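Local coordinates for protein NAD-dependent dehydrogenase (Rhizobium meliloti, PDB 4Z0P) that reduces glyoxylate and hydroxypyruvate using NADPH as the electron donor, as a member of the D-isomer specific 2-hydroxyacid dehydrogenase family, at residues P7-L12 with I33-P38. Numbering follows the deposited sequence.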
# COMPACT_ATOMS: atom_id res chain seq x y z
N PRO A 7 -1.10 25.58 34.46
CA PRO A 7 -1.43 24.21 34.06
C PRO A 7 -1.79 24.08 32.58
O PRO A 7 -1.98 25.09 31.87
CB PRO A 7 -2.66 23.87 34.92
CG PRO A 7 -2.62 24.83 36.07
CD PRO A 7 -2.00 26.08 35.52
N VAL A 8 -1.90 22.84 32.13
CA VAL A 8 -2.35 22.53 30.79
C VAL A 8 -3.54 21.62 30.96
O VAL A 8 -3.44 20.59 31.62
CB VAL A 8 -1.29 21.81 29.92
CG1 VAL A 8 -1.83 21.52 28.52
CG2 VAL A 8 -0.03 22.65 29.80
N ILE A 9 -4.66 22.03 30.38
CA ILE A 9 -5.87 21.20 30.35
C ILE A 9 -5.76 20.25 29.14
O ILE A 9 -5.46 20.69 28.04
CB ILE A 9 -7.11 22.08 30.15
CG1 ILE A 9 -7.34 22.94 31.40
CG2 ILE A 9 -8.34 21.24 29.84
CD1 ILE A 9 -8.18 24.18 31.14
N VAL A 10 -6.07 18.98 29.40
CA VAL A 10 -6.09 17.94 28.36
C VAL A 10 -7.53 17.38 28.34
O VAL A 10 -8.01 16.80 29.32
CB VAL A 10 -5.06 16.83 28.65
CG1 VAL A 10 -5.19 15.70 27.63
CG2 VAL A 10 -3.65 17.40 28.62
N ASP A 11 -8.22 17.60 27.21
CA ASP A 11 -9.60 17.11 27.02
C ASP A 11 -9.70 16.47 25.64
O ASP A 11 -10.22 17.08 24.70
CB ASP A 11 -10.62 18.23 27.19
CG ASP A 11 -12.03 17.74 27.19
OD1 ASP A 11 -12.29 16.54 27.30
OD2 ASP A 11 -12.92 18.58 27.09
N LEU A 12 -9.18 15.25 25.55
CA LEU A 12 -9.00 14.56 24.29
C LEU A 12 -9.79 13.28 24.23
O LEU A 12 -9.48 12.35 24.97
CB LEU A 12 -7.53 14.17 24.12
CG LEU A 12 -6.53 15.32 23.99
CD1 LEU A 12 -5.10 14.80 24.03
CD2 LEU A 12 -6.79 16.10 22.73
N ILE A 33 -4.04 18.63 33.73
CA ILE A 33 -5.39 18.38 34.22
C ILE A 33 -6.11 17.63 33.10
O ILE A 33 -6.59 18.23 32.14
CB ILE A 33 -6.10 19.70 34.57
CG1 ILE A 33 -5.30 20.49 35.60
CG2 ILE A 33 -7.49 19.43 35.09
CD1 ILE A 33 -5.81 21.89 35.84
N ASP A 34 -6.16 16.30 33.23
CA ASP A 34 -6.79 15.44 32.25
C ASP A 34 -8.27 15.31 32.59
O ASP A 34 -8.64 14.67 33.58
CB ASP A 34 -6.13 14.06 32.25
CG ASP A 34 -6.73 13.11 31.23
OD1 ASP A 34 -7.65 13.47 30.46
OD2 ASP A 34 -6.26 11.94 31.20
N LEU A 35 -9.10 15.91 31.75
CA LEU A 35 -10.54 15.91 31.99
C LEU A 35 -11.24 14.57 31.76
O LEU A 35 -12.43 14.44 32.08
CB LEU A 35 -11.22 17.06 31.26
CG LEU A 35 -10.73 18.47 31.61
CD1 LEU A 35 -11.57 19.54 30.91
CD2 LEU A 35 -10.74 18.75 33.11
N ALA A 36 -10.54 13.56 31.27
CA ALA A 36 -11.07 12.21 31.28
C ALA A 36 -11.09 11.58 32.68
O ALA A 36 -11.76 10.56 32.89
CB ALA A 36 -10.26 11.33 30.35
N ASP A 37 -10.35 12.15 33.61
CA ASP A 37 -10.27 11.66 35.00
C ASP A 37 -11.44 12.23 35.79
O ASP A 37 -11.56 13.46 35.93
CB ASP A 37 -8.96 12.12 35.61
CG ASP A 37 -8.70 11.53 37.00
OD1 ASP A 37 -9.61 11.02 37.67
OD2 ASP A 37 -7.53 11.59 37.41
N PRO A 38 -12.33 11.34 36.28
CA PRO A 38 -13.44 11.87 37.06
C PRO A 38 -13.05 12.77 38.25
O PRO A 38 -13.86 13.62 38.67
CB PRO A 38 -14.15 10.60 37.57
CG PRO A 38 -13.82 9.55 36.56
CD PRO A 38 -12.41 9.88 36.13
O HOH W 1 -8.62 13.71 27.97
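Leu35 lies over one face of the Asp11 carboxylate. Its CD1 is 4.2 Å from Asp11 OD2, and its CB sits above OD1. The two side chains cross at about a right angle. The segments lie on the two neighbouring parallel strands of a beta-alpha-beta unit. The Asp34 carboxylate is met from above its plane, where Ala36 N donates a hydrogen bond to OD1 at 3.0 Å, 56° out of that plane. This is an Asx turn, set on a type I turn from Asp34 to Asp37.

Strand 32-34 is the outermost strand of the five-stranded sheet within this chain, and strand 8-12 lies next to it. Helix 16-23 connects them; its Val19 touches both Val10 and Asp34. Ile33 N donates a hydrogen bond to Val8 O, Val10 N to Ile33 O, and Leu35 N to Val10 O at 2.8 Å.

One water links the strand ends, 2.9 Å from Leu12 N and 2.7 Å from Asp34 OD1. An alanine at Asp34 would probably cost the Asx turn and the water link to Leu12 N, leaving Ala36 N and the water without that carboxylate oxygen.

Ile9 and Ile33 share the other face of the sheet from Val10 and Asp34. Leu35 CG, anti to the carbonyl carbon (chi1 -59°), lies beside Ile9 CG2, and Leu35 CD1 touches that same methyl at 3.8 Å. At the start of the pair, Pro7 CB touches Ile33 CD1 at 3.8 Å.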